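Local coordinates for protein glycosyl hydrolase (Rhizobium leguminosarum bv. trifolii, PDB 5NDX) that probably hydrolyses O-glycosidic bonds as a family 39 glycoside hydrolase, a bacterial orthologue of human alpha-L-iduronidase built around a TIM barrel, at residues Y73-L78 / R117-A122; E31-P36 / Q40-I45; P233-I238 / A285-R290; D359-P364 / T450-V455. The protein carries 2 engineered substitutions. All blocks are in the same frame, centred on the assembly; numbering follows the deposited sequence. Where two conformers were deposited one is given.

Contact 1 (Y73-L78 / R117-A122)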
loop_
_atom_site.group_PDB
_atom_site.type_symbol
_atom_site.label_atom_id
_atom_site.label_comp_id
_atom_site.label_asym_id
_atom_site.label_seq_id
_atom_site.Cartn_x
_atom_site.Cartn_y
_atom_site.Cartn_z
ATOM N N TYR A 73 10.970 -13.271 27.765
ATOM C CA TYR A 73 10.191 -12.068 27.559
ATOM C C TYR A 73 8.742 -12.376 27.676
ATOM O O TYR A 73 8.344 -13.521 27.549
ATOM C CB TYR A 73 10.476 -11.539 26.171
ATOM C CG TYR A 73 11.907 -11.164 25.955
ATOM C CD1 TYR A 73 12.379 -9.917 26.343
ATOM C CD2 TYR A 73 12.799 -12.070 25.394
ATOM C CE1 TYR A 73 13.699 -9.553 26.137
ATOM C CE2 TYR A 73 14.117 -11.735 25.205
ATOM C CZ TYR A 73 14.565 -10.470 25.570
ATOM O OH TYR A 73 15.882 -10.134 25.355
ATOM N N ASP A 74 7.950 -11.364 27.959
ATOM C CA ASP A 74 6.513 -11.481 27.779
ATOM C C ASP A 74 6.239 -11.148 26.290
ATOM O O ASP A 74 6.390 -10.009 25.898
ATOM C CB ASP A 74 5.773 -10.504 28.700
ATOM C CG ASP A 74 4.250 -10.624 28.596
ATOM O OD1 ASP A 74 3.710 -11.323 27.716
ATOM O OD2 ASP A 74 3.553 -10.017 29.427
ATOM N N TRP A 75 5.806 -12.152 25.518
ATOM C CA TRP A 75 5.543 -12.028 24.081
ATOM C C TRP A 75 4.088 -11.663 23.744
ATOM O O TRP A 75 3.737 -11.590 22.553
ATOM C CB TRP A 75 5.867 -13.353 23.342
ATOM C CG TRP A 75 7.266 -13.740 23.447
ATOM C CD1 TRP A 75 7.833 -14.445 24.490
ATOM C CD2 TRP A 75 8.335 -13.462 22.528
ATOM N NE1 TRP A 75 9.166 -14.632 24.256
ATOM C CE2 TRP A 75 9.510 -14.035 23.074
ATOM C CE3 TRP A 75 8.428 -12.773 21.317
ATOM C CZ2 TRP A 75 10.758 -13.944 22.440
ATOM C CZ3 TRP A 75 9.668 -12.690 20.681
ATOM C CH2 TRP A 75 10.823 -13.287 21.244
ATOM N N SER A 76 3.222 -11.498 24.744
ATOM C CA SER A 76 1.794 -11.504 24.472
ATOM C C SER A 76 1.320 -10.314 23.605
ATOM O O SER A 76 0.405 -10.503 22.828
ATOM C CB SER A 76 0.994 -11.596 25.771
ATOM O OG SER A 76 1.269 -10.470 26.558
ATOM N N LEU A 77 1.922 -9.126 23.729
ATOM C CA LEU A 77 1.572 -7.991 22.873
ATOM C C LEU A 77 2.068 -8.162 21.438
ATOM O O LEU A 77 1.330 -7.847 20.491
ATOM C CB LEU A 77 2.038 -6.641 23.451
ATOM C CG LEU A 77 1.444 -6.302 24.836
ATOM C CD1 LEU A 77 1.910 -4.902 25.304
ATOM C CD2 LEU A 77 -0.089 -6.394 24.848
ATOM N N LEU A 78 3.286 -8.689 21.285
ATOM C CA LEU A 78 3.830 -8.969 19.971
ATOM C C LEU A 78 3.015 -10.033 19.252
ATOM O O LEU A 78 2.755 -9.903 18.054
ATOM C CB LEU A 78 5.343 -9.296 20.011
ATOM C CG LEU A 78 6.060 -9.402 18.657
ATOM C CD1 LEU A 78 5.915 -8.138 17.784
ATOM C CD2 LEU A 78 7.530 -9.722 18.823
ATOM N N ARG A 117 21.290 -11.137 19.619
ATOM C CA ARG A 117 21.283 -12.333 18.783
ATOM C C ARG A 117 20.245 -13.338 19.292
ATOM O O ARG A 117 19.430 -13.893 18.505
ATOM C CB ARG A 117 22.670 -12.956 18.695
ATOM C CG ARG A 117 22.742 -14.272 17.912
ATOM C CD ARG A 117 23.882 -15.188 18.406
ATOM N NE ARG A 117 23.752 -15.549 19.827
ATOM C CZ ARG A 117 24.765 -15.950 20.631
ATOM N NH1 ARG A 117 26.018 -16.069 20.186
ATOM N NH2 ARG A 117 24.532 -16.217 21.911
ATOM N N ASP A 118 20.235 -13.540 20.599
ATOM C CA ASP A 118 19.337 -14.535 21.176
ATOM C C ASP A 118 17.876 -14.096 21.086
ATOM O O ASP A 118 17.023 -14.929 20.907
ATOM C CB ASP A 118 19.702 -14.838 22.629
ATOM C CG ASP A 118 21.051 -15.581 22.774
ATOM O OD1 ASP A 118 21.586 -16.161 21.793
ATOM O OD2 ASP A 118 21.553 -15.585 23.904
ATOM N N LEU A 119 17.607 -12.800 21.230
ATOM C CA LEU A 119 16.257 -12.247 21.028
ATOM C C LEU A 119 15.737 -12.530 19.587
ATOM O O LEU A 119 14.638 -13.048 19.391
ATOM C CB LEU A 119 16.268 -10.758 21.354
ATOM C CG LEU A 119 15.045 -9.974 20.896
ATOM C CD1 LEU A 119 13.799 -10.526 21.570
ATOM C CD2 LEU A 119 15.276 -8.514 21.204
ATOM N N VAL A 120 16.592 -12.291 18.599
ATOM C CA VAL A 120 16.249 -12.511 17.196
ATOM C C VAL A 120 15.968 -13.998 16.981
ATOM O O VAL A 120 14.940 -14.399 16.391
ATOM C CB VAL A 120 17.345 -11.939 16.259
ATOM C CG1 VAL A 120 17.080 -12.301 14.799
ATOM C CG2 VAL A 120 17.428 -10.422 16.407
ATOM N N THR A 121 16.853 -14.837 17.498
ATOM C CA THR A 121 16.661 -16.284 17.410
ATOM C C THR A 121 15.360 -16.703 18.068
ATOM O O THR A 121 14.593 -17.446 17.461
ATOM C CB THR A 121 17.872 -17.049 18.036
ATOM O OG1 THR A 121 19.029 -16.804 17.224
ATOM C CG2 THR A 121 17.617 -18.550 18.066
ATOM N N ALA A 122 15.097 -16.216 19.284
ATOM C CA ALA A 122 13.850 -16.559 19.972
ATOM C C ALA A 122 12.569 -16.111 19.178
ATOM O O ALA A 122 11.523 -16.814 19.171
ATOM C CB ALA A 122 13.851 -15.972 21.386
#

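Contact 2 (E31-P36 / Q40-I45)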
loop_
_atom_site.group_PDB
_atom_site.type_symbol
_atom_site.label_atom_id
_atom_site.label_comp_id
_atom_site.label_asym_id
_atom_site.label_seq_id
_atom_site.Cartn_x
_atom_site.Cartn_y
_atom_site.Cartn_z
ATOM N N GLU A 31 2.427 -0.179 18.713
ATOM C CA GLU A 31 1.258 -0.228 19.596
ATOM C C GLU A 31 -0.049 0.048 18.867
ATOM O O GLU A 31 -1.095 -0.450 19.300
ATOM C CB GLU A 31 1.384 0.792 20.752
ATOM C CG GLU A 31 2.349 0.383 21.850
ATOM C CD GLU A 31 3.822 0.650 21.534
ATOM O OE1 GLU A 31 4.139 1.211 20.454
ATOM O OE2 GLU A 31 4.681 0.285 22.386
ATOM N N LEU A 32 -0.023 0.813 17.766
ATOM C CA LEU A 32 -1.262 1.012 16.982
ATOM C C LEU A 32 -1.847 -0.268 16.513
ATOM O O LEU A 32 -3.065 -0.344 16.361
ATOM C CB LEU A 32 -1.059 1.948 15.783
ATOM C CG LEU A 32 -0.674 3.369 16.127
ATOM C CD1 LEU A 32 -0.529 4.142 14.828
ATOM C CD2 LEU A 32 -1.683 4.013 17.063
ATOM N N LEU A 33 -1.036 -1.319 16.349
ATOM C CA LEU A 33 -1.589 -2.617 15.925
ATOM C C LEU A 33 -2.565 -3.218 16.949
ATOM O O LEU A 33 -3.374 -4.057 16.610
ATOM C CB LEU A 33 -0.486 -3.633 15.640
ATOM C CG LEU A 33 0.313 -3.456 14.371
ATOM C CD1 LEU A 33 1.630 -4.209 14.360
ATOM C CD2 LEU A 33 -0.522 -3.924 13.177
ATOM N N LEU A 34 -2.504 -2.775 18.190
ATOM C CA LEU A 34 -3.434 -3.245 19.223
ATOM C C LEU A 34 -4.707 -2.410 19.291
ATOM O O LEU A 34 -5.598 -2.794 19.991
ATOM C CB LEU A 34 -2.775 -3.195 20.602
ATOM C CG LEU A 34 -1.377 -3.843 20.646
ATOM C CD1 LEU A 34 -0.704 -3.580 21.995
ATOM C CD2 LEU A 34 -1.441 -5.325 20.328
ATOM N N GLU A 35 -4.797 -1.294 18.579
ATOM C CA GLU A 35 -5.976 -0.412 18.657
ATOM C C GLU A 35 -7.085 -0.854 17.694
ATOM O O GLU A 35 -6.804 -1.317 16.603
ATOM C CB GLU A 35 -5.586 1.019 18.277
ATOM C CG GLU A 35 -4.645 1.732 19.245
ATOM C CD GLU A 35 -5.173 1.765 20.694
ATOM O OE1 GLU A 35 -6.382 1.875 20.954
ATOM O OE2 GLU A 35 -4.356 1.636 21.598
ATOM N N PRO A 36 -8.356 -0.655 18.063
ATOM C CA PRO A 36 -9.434 -1.057 17.135
ATOM C C PRO A 36 -9.491 -0.300 15.797
ATOM O O PRO A 36 -9.937 -0.862 14.788
ATOM C CB PRO A 36 -10.706 -0.816 17.947
ATOM C CG PRO A 36 -10.288 0.179 18.997
ATOM C CD PRO A 36 -8.889 -0.228 19.363
ATOM N N GLN A 40 -9.635 -2.264 12.117
ATOM C CA GLN A 40 -10.556 -1.993 11.013
ATOM C C GLN A 40 -9.778 -1.659 9.735
ATOM O O GLN A 40 -10.106 -2.182 8.681
ATOM C CB GLN A 40 -11.518 -0.871 11.340
ATOM C CG GLN A 40 -12.699 -0.874 10.414
ATOM C CD GLN A 40 -13.654 0.297 10.676
ATOM O OE1 GLN A 40 -14.322 0.401 11.753
ATOM N NE2 GLN A 40 -13.778 1.117 9.707
ATOM N N MET A 41 -8.742 -0.839 9.865
ATOM C CA MET A 41 -7.935 -0.450 8.713
ATOM C C MET A 41 -7.302 -1.648 7.998
ATOM O O MET A 41 -7.218 -1.654 6.775
ATOM C CB MET A 41 -6.872 0.539 9.135
ATOM C CG MET A 41 -7.467 1.862 9.584
ATOM S SD MET A 41 -6.318 2.787 10.600
ATOM C CE MET A 41 -7.144 4.382 10.625
ATOM N N LEU A 42 -6.849 -2.648 8.767
ATOM C CA LEU A 42 -6.206 -3.817 8.182
ATOM C C LEU A 42 -7.117 -4.655 7.284
ATOM O O LEU A 42 -6.627 -5.325 6.403
ATOM C CB LEU A 42 -5.566 -4.701 9.248
ATOM C CG LEU A 42 -4.416 -4.088 10.005
ATOM C CD1 LEU A 42 -3.930 -5.028 11.088
ATOM C CD2 LEU A 42 -3.283 -3.728 9.099
ATOM N N ALA A 43 -8.418 -4.630 7.527
ATOM C CA ALA A 43 -9.384 -5.254 6.634
ATOM C C ALA A 43 -9.360 -4.590 5.273
ATOM O O ALA A 43 -9.372 -5.280 4.254
ATOM C CB ALA A 43 -10.780 -5.137 7.229
ATOM N N TYR A 44 -9.357 -3.239 5.235
ATOM C CA TYR A 44 -9.253 -2.575 3.914
ATOM C C TYR A 44 -7.902 -2.807 3.277
ATOM O O TYR A 44 -7.832 -3.070 2.080
ATOM C CB TYR A 44 -9.439 -1.083 3.979
ATOM C CG TYR A 44 -10.701 -0.588 4.558
ATOM C CD1 TYR A 44 -11.850 -0.353 3.787
ATOM C CD2 TYR A 44 -10.754 -0.323 5.908
ATOM C CE1 TYR A 44 -12.987 0.191 4.375
ATOM C CE2 TYR A 44 -11.887 0.153 6.484
ATOM C CZ TYR A 44 -12.994 0.411 5.733
ATOM O OH TYR A 44 -14.049 0.905 6.484
ATOM N N ILE A 45 -6.830 -2.745 4.083
ATOM C CA ILE A 45 -5.461 -2.881 3.575
ATOM C C ILE A 45 -5.202 -4.298 3.030
ATOM O O ILE A 45 -4.586 -4.454 1.984
ATOM C CB ILE A 45 -4.438 -2.520 4.638
ATOM C CG1 ILE A 45 -4.543 -1.035 4.970
ATOM C CG2 ILE A 45 -3.022 -2.856 4.189
ATOM C CD1 ILE A 45 -3.889 -0.680 6.304
#

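Contact 3 (P233-I238 / A285-R290)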
loop_
_atom_site.group_PDB
_atom_site.type_symbol
_atom_site.label_atom_id
_atom_site.label_comp_id
_atom_site.label_asym_id
_atom_site.label_seq_id
_atom_site.Cartn_x
_atom_site.Cartn_y
_atom_site.Cartn_z
ATOM N N PRO A 233 7.055 18.262 -4.259
ATOM C CA PRO A 233 7.852 17.020 -4.460
ATOM C C PRO A 233 8.691 17.006 -5.754
ATOM O O PRO A 233 8.204 17.427 -6.782
ATOM C CB PRO A 233 6.781 15.919 -4.539
ATOM C CG PRO A 233 5.632 16.463 -3.727
ATOM C CD PRO A 233 5.633 17.964 -4.018
ATOM N N LYS A 234 9.940 16.566 -5.686
ATOM C CA LYS A 234 10.805 16.372 -6.872
ATOM C C LYS A 234 10.917 14.855 -7.132
ATOM O O LYS A 234 11.803 14.198 -6.610
ATOM C CB LYS A 234 12.232 16.962 -6.626
ATOM C CG LYS A 234 12.363 18.474 -6.813
ATOM C CD LYS A 234 11.177 19.214 -6.191
ATOM C CE LYS A 234 11.283 20.752 -6.003
ATOM N NZ LYS A 234 11.365 21.061 -4.530
ATOM N N THR A 235 9.981 14.308 -7.874
ATOM C CA THR A 235 9.839 12.860 -7.930
ATOM C C THR A 235 11.015 12.211 -8.676
ATOM O O THR A 235 11.527 11.173 -8.228
ATOM C CB THR A 235 8.489 12.424 -8.518
ATOM O OG1 THR A 235 8.284 13.056 -9.782
ATOM C CG2 THR A 235 7.368 12.819 -7.619
ATOM N N ASN A 236 11.416 12.782 -9.802
ATOM C CA ASN A 236 12.560 12.235 -10.543
ATOM C C ASN A 236 13.850 12.206 -9.734
ATOM O O ASN A 236 14.697 11.300 -9.961
ATOM C CB ASN A 236 12.760 12.912 -11.923
ATOM C CG ASN A 236 11.973 12.201 -13.072
ATOM O OD1 ASN A 236 11.266 12.854 -13.857
ATOM N ND2 ASN A 236 12.100 10.914 -13.183
ATOM N N ALA A 237 13.989 13.096 -8.740
ATOM C CA ALA A 237 15.205 13.081 -7.930
ATOM C C ALA A 237 15.271 11.884 -6.991
ATOM O O ALA A 237 16.350 11.499 -6.542
ATOM C CB ALA A 237 15.390 14.398 -7.172
ATOM N N ILE A 238 14.124 11.293 -6.677
ATOM C CA ILE A 238 14.112 10.066 -5.899
ATOM C C ILE A 238 14.872 8.989 -6.669
ATOM O O ILE A 238 15.733 8.335 -6.125
ATOM C CB ILE A 238 12.683 9.582 -5.571
ATOM C CG1 ILE A 238 11.977 10.582 -4.633
ATOM C CG2 ILE A 238 12.714 8.189 -4.945
ATOM C CD1 ILE A 238 10.462 10.346 -4.514
ATOM N N ALA A 285 -2.869 10.456 -5.566
ATOM C CA ALA A 285 -2.979 9.253 -6.366
ATOM C C ALA A 285 -2.078 9.338 -7.561
ATOM O O ALA A 285 -1.401 8.363 -7.915
ATOM C CB ALA A 285 -4.428 9.047 -6.799
ATOM N N GLY A 286 -2.106 10.504 -8.238
ATOM C CA GLY A 286 -1.281 10.727 -9.423
ATOM C C GLY A 286 0.194 10.595 -9.138
ATOM O O GLY A 286 0.929 9.882 -9.843
ATOM N N ILE A 287 0.611 11.240 -8.071
ATOM C CA ILE A 287 2.019 11.290 -7.716
ATOM C C ILE A 287 2.578 9.945 -7.270
ATOM O O ILE A 287 3.719 9.625 -7.582
ATOM C CB ILE A 287 2.296 12.427 -6.681
ATOM C CG1 ILE A 287 3.692 13.006 -6.912
ATOM C CG2 ILE A 287 2.278 11.935 -5.273
ATOM C CD1 ILE A 287 3.734 13.893 -8.158
ATOM N N ILE A 288 1.818 9.149 -6.517
ATOM C CA ILE A 288 2.242 7.751 -6.218
ATOM C C ILE A 288 2.468 6.948 -7.511
ATOM O O ILE A 288 3.493 6.250 -7.682
ATOM C CB ILE A 288 1.171 7.046 -5.360
ATOM C CG1 ILE A 288 1.180 7.623 -3.911
ATOM C CG2 ILE A 288 1.410 5.537 -5.253
ATOM C CD1 ILE A 288 -0.062 7.303 -3.088
ATOM N N ALA A 289 1.513 7.056 -8.451
ATOM C CA ALA A 289 1.640 6.346 -9.682
ATOM C C ALA A 289 2.824 6.873 -10.528
ATOM O O ALA A 289 3.548 6.091 -11.176
ATOM C CB ALA A 289 0.333 6.351 -10.456
ATOM N N ARG A 290 3.018 8.187 -10.510
ATOM C CA ARG A 290 4.097 8.796 -11.228
ATOM C C ARG A 290 5.467 8.337 -10.721
ATOM O O ARG A 290 6.345 8.032 -11.517
ATOM C CB ARG A 290 3.966 10.317 -11.184
ATOM C CG ARG A 290 5.193 11.081 -11.566
ATOM C CD ARG A 290 4.824 12.528 -11.760
ATOM N NE ARG A 290 5.977 13.378 -11.910
ATOM C CZ ARG A 290 6.424 13.931 -13.036
ATOM N NH1 ARG A 290 5.868 13.748 -14.195
ATOM N NH2 ARG A 290 7.514 14.656 -12.975
#

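Contact 4 (D359-P364 / T450-V455)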
loop_
_atom_site.group_PDB
_atom_site.type_symbol
_atom_site.label_atom_id
_atom_site.label_comp_id
_atom_site.label_asym_id
_atom_site.label_seq_id
_atom_site.Cartn_x
_atom_site.Cartn_y
_atom_site.Cartn_z
ATOM N N ASP A 359 -15.197 6.882 12.796
ATOM C CA ASP A 359 -15.398 6.514 11.424
ATOM C C ASP A 359 -14.126 6.861 10.664
ATOM O O ASP A 359 -13.499 7.921 10.902
ATOM C CB ASP A 359 -16.602 7.241 10.852
ATOM C CG ASP A 359 -17.925 6.610 11.276
ATOM O OD1 ASP A 359 -18.291 5.582 10.689
ATOM O OD2 ASP A 359 -18.592 7.139 12.195
ATOM N N ILE A 360 -13.789 5.995 9.719
ATOM C CA ILE A 360 -12.698 6.249 8.796
ATOM C C ILE A 360 -13.193 6.189 7.361
ATOM O O ILE A 360 -13.997 5.330 6.990
ATOM C CB ILE A 360 -11.503 5.290 8.962
ATOM C CG1 ILE A 360 -11.919 3.826 8.958
ATOM C CG2 ILE A 360 -10.770 5.674 10.223
ATOM C CD1 ILE A 360 -10.752 2.874 9.114
ATOM N N ILE A 361 -12.698 7.152 6.572
ATOM C CA ILE A 361 -13.006 7.266 5.196
ATOM C C ILE A 361 -11.716 7.100 4.362
ATOM O O ILE A 361 -10.706 7.728 4.644
ATOM C CB ILE A 361 -13.658 8.620 4.927
ATOM C CG1 ILE A 361 -14.975 8.785 5.684
ATOM C CG2 ILE A 361 -13.907 8.818 3.455
ATOM C CD1 ILE A 361 -16.094 7.821 5.296
ATOM N N LYS A 362 -11.758 6.248 3.360
ATOM C CA LYS A 362 -10.635 6.043 2.408
ATOM C C LYS A 362 -10.231 7.238 1.626
ATOM O O LYS A 362 -11.049 7.941 1.070
ATOM C CB LYS A 362 -10.979 4.964 1.373
ATOM C CG LYS A 362 -10.907 3.614 1.946
ATOM C CD LYS A 362 -11.539 2.413 1.190
ATOM C CE LYS A 362 -11.497 2.401 -0.281
ATOM N NZ LYS A 362 -11.916 1.023 -0.815
ATOM N N LYS A 363 -8.934 7.405 1.520
ATOM C CA LYS A 363 -8.327 8.519 0.810
ATOM C C LYS A 363 -7.548 8.010 -0.417
ATOM O O LYS A 363 -7.350 6.788 -0.560
ATOM C CB LYS A 363 -7.383 9.252 1.771
ATOM C CG LYS A 363 -8.107 10.093 2.805
ATOM C CD LYS A 363 -7.163 10.593 3.898
ATOM C CE LYS A 363 -6.117 11.574 3.378
ATOM N NZ LYS A 363 -5.158 11.824 4.461
ATOM N N PRO A 364 -7.069 8.947 -1.274
ATOM C CA PRO A 364 -6.405 8.562 -2.517
ATOM C C PRO A 364 -5.147 7.770 -2.402
ATOM O O PRO A 364 -4.822 7.057 -3.347
ATOM C CB PRO A 364 -6.175 9.889 -3.254
ATOM C CG PRO A 364 -7.305 10.752 -2.746
ATOM C CD PRO A 364 -7.504 10.353 -1.315
ATOM N N THR A 450 -14.131 9.221 -7.221
ATOM C CA THR A 450 -13.351 8.667 -6.120
ATOM C C THR A 450 -12.745 9.833 -5.306
ATOM O O THR A 450 -11.531 9.877 -5.025
ATOM C CB THR A 450 -12.245 7.686 -6.585
ATOM O OG1 THR A 450 -12.688 6.907 -7.690
ATOM C CG2 THR A 450 -11.812 6.791 -5.435
ATOM N N ASN A 451 -13.627 10.747 -4.935
ATOM C CA ASN A 451 -13.297 12.111 -4.510
ATOM C C ASN A 451 -14.005 12.474 -3.187
ATOM O O ASN A 451 -14.688 13.514 -3.106
ATOM C CB ASN A 451 -13.759 13.070 -5.645
ATOM C CG ASN A 451 -15.277 13.041 -5.872
ATOM O OD1 ASN A 451 -15.969 12.094 -5.506
ATOM N ND2 ASN A 451 -15.796 14.118 -6.409
ATOM N N PRO A 452 -13.812 11.663 -2.132
ATOM C CA PRO A 452 -14.558 11.900 -0.906
ATOM C C PRO A 452 -14.222 13.216 -0.192
ATOM O O PRO A 452 -15.101 13.788 0.478
ATOM C CB PRO A 452 -14.219 10.682 -0.035
ATOM C CG PRO A 452 -12.884 10.270 -0.492
ATOM C CD PRO A 452 -12.900 10.508 -1.976
ATOM N N MET A 453 -13.012 13.719 -0.365
ATOM C CA MET A 453 -12.703 14.992 0.248
ATOM C C MET A 453 -13.487 16.140 -0.384
ATOM O O MET A 453 -13.943 17.018 0.356
ATOM C CB MET A 453 -11.188 15.295 0.215
ATOM C CG MET A 453 -10.776 16.425 1.167
ATOM S SD MET A 453 -8.997 16.670 1.261
ATOM C CE MET A 453 -8.918 18.081 2.395
ATOM N N GLU A 454 -13.612 16.160 -1.731
ATOM C CA GLU A 454 -14.410 17.171 -2.417
ATOM C C GLU A 454 -15.867 17.062 -1.967
ATOM O O GLU A 454 -16.556 18.077 -1.724
ATOM C CB GLU A 454 -14.348 17.087 -3.959
ATOM C CG GLU A 454 -13.030 17.568 -4.579
ATOM C CD GLU A 454 -11.868 16.525 -4.489
ATOM O OE1 GLU A 454 -12.006 15.434 -3.876
ATOM O OE2 GLU A 454 -10.772 16.838 -5.011
ATOM N N VAL A 455 -16.338 15.836 -1.831
ATOM C CA VAL A 455 -17.712 15.625 -1.434
ATOM C C VAL A 455 -17.929 16.194 -0.021
ATOM O O VAL A 455 -18.911 16.852 0.235
ATOM C CB VAL A 455 -18.076 14.136 -1.522
ATOM C CG1 VAL A 455 -19.436 13.900 -0.897
ATOM C CG2 VAL A 455 -18.098 13.697 -2.980
#

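Contact 1 (Y73-L78 / R117-A122)
Leu-119 meets the ring of Tyr-73 with one methyl group. Its CD1 sits over a face of the ring, 4.2 Å from the Tyr-73 ring centroid and 27° off the normal, which makes a CH-pi contact. The nearest ring atom is CE2 of Tyr-73, 3.8 Å from CD1 of Leu-119. The same methyl also touches the six-membered part of Trp-75, with Trp-75 CH2 and Leu-119 CD1 4.1 Å apart. One turn further along the helix, CB of Ala-122 packs obliquely on the indole, 3.8 Å from Trp-75 CZ2. No hydrogen bond crosses the contact.

The leucine CG lies opposite its backbone N (chi1 167°), and this brings CD1 into the corner formed by the two aromatic side chains. These also pack on each other: CB of Tyr-73 lies over one face of the indole, toward its rim. The chain just after Trp-75 is held by a cap. Asp-74 OD1 accepts from Ser-76 N at 3.0 Å and from Ser-76 OG at 2.8 Å. Both donors come from the same face of the carboxylate, so one oxygen grips the start of helix 76-87.

The contact is apolar packing away from the ligand pocket. Trp-75 also covers Thr-123, Arg-126 and Tyr-127. Leu-65 fills in beside Trp-75 and Leu-119. Helix 76-87 follows barrel strand 55-58 and helix 110-131 follows strand 91-95, so the contact joins elements after two successive TIM-barrel strands.

Contact 2 (E31-P36 / Q40-I45)
Gln-40, whose backbone N meets Pro-36 O, carries a flat amide that comes to the edge of the Tyr-44 ring. Its NE2 lies in the ring plane and makes a weak hydrogen bond to Tyr-44 OH at 3.2 Å. The N-H...O angle is only 128°. Met-41 CA also lies at the ring edge. Beyond the two segments, Phe-326 meets the Tyr-44 ring with inclined planes.

Between the segments the polar link is a backbone bond. Gln-40 N donates to Pro-36 O at 3.0 Å with an angle of 164°. It is the i to i+4 bond of the first helical turn, and Glu-35 stands at the N-cap. The Gln-40 CB packs against the same carbonyl, 3.8 Å from Pro-36 O.

The apolar link is a single methyl pair. Leu-33 CD2 meets Leu-42 CD1 at 4.1 Å, and the two side chains cross at about a right angle. Leu-42 has CG beside its backbone N (chi1 -65°), which sends the branch toward the 3-10 segment 31-34, and CD1 makes the touch. That segment is thus folded back against the helix it leads into.

Helix 36-45 follows the first barrel strand, 24-27. Helix 76-87 covers the leucine pair through Ala-81, Val-84 and Met-85. Strand 358-362 packs on Gln-40 and Met-41, and strand 549-557 places Met-553 against Gln-40 and Tyr-44.

Contact 3 (P233-I238 / A285-R290)
Thr-235 faces Ile-287 and Arg-290 where two outer helices of the TIM barrel meet. Helix 235-252 follows barrel strand 216-219, and helix 282-300 follows strand 261-263. The tight part is formed by the threonine methyl. Thr-235 CG2 lies 3.7 Å from Ile-287 CG1 and 3.8 Å from Ile-287 CD1, and Pro-268 closes in beside the isoleucine.

The looser side lies at the partly exposed Asn-236, which buries little against the other segment.

Between the two sides is a buried polar group. Asp-416 ties both segments together: its OD1 takes a hydrogen bond with Thr-235 OG1 and a salt bridge from Arg-290 NE, while Gln-294 NE2 is a further hydrogen-bond partner of the threonine hydroxyl. The carboxylate probably balances the guanidinium charge in this covered place.

The arginine chain is extended from CG to NE (chi2 168°, chi3 170°) and crosses the threonine at about a right angle. The hydroxyl comes to the edge of the guanidinium, near its plane, with Thr-235 OG1 3.2 Å from Arg-290 NE.

Contact 4 (D359-P364 / T450-V455)
Ile-361 reaches Pro-452 with its CG2 branch. Its CG1 stands beside the backbone N (chi1 -62°), which puts CG2 anti to that nitrogen and next to the carbonyl carbon. From there CG2 meets Pro-452 CB at 4.0 Å. The two side chains run past each other in opposite directions, and a single pair of carbons meets.

The proline makes a second contact with the backbone. Pro-452 CG lies 3.4 Å from Lys-362 O, so the ring sits against both the isoleucine branch and the next carbonyl of the chain. Pro-452 opens helix 452-457, with Asn-451 at the N-cap position. The asparagine side chain makes no capping bond to the helix, and its ND2 instead donates to Glu-447 O. Further on, Val-455 N bonds to Asn-451 O at 3.1 Å.

The lysine side chain plays no part at the proline. It leads away from the helix and forms salt bridges with Glu-370 and Glu-491.

Strand 358-362 pairs with strand 326-330. The contact joins this two-stranded sheet to a short helix that follows strand 436-445 of the nine-stranded sheet. No hydrogen bond or salt bridge links the segments. The junction rests on the packing of a proline ring against a methyl and a backbone carbonyl, while the charged ends of Asp-359 and Lys-362 are paired with residues outside the two segments.

Contacts 2, 3 and 4 are buried, whereas contact 1 is partly buried and lies farthest from the centre of the chain. Contacts 1 and 2 meet on helix 76-87, where Leu-77 O touches Leu-34 CD2. Contacts 2 and 4 also touch, as Met-41 and Tyr-44 pack on Ile-360. Contact 3 reaches contact 4 through Ala-285 and Pro-364. Contact 1 touches neither contact 3 nor contact 4, whose centres lie about 38 and 39 Å from its own. Their chemistry differs: contact 1 sets aliphatic groups on aromatic rings, contact 2 is a local helix start with one backbone bond, contact 3 gathers a buried charge, and contact 4 joins strand to helix by proline packing on a methyl and a carbonyl.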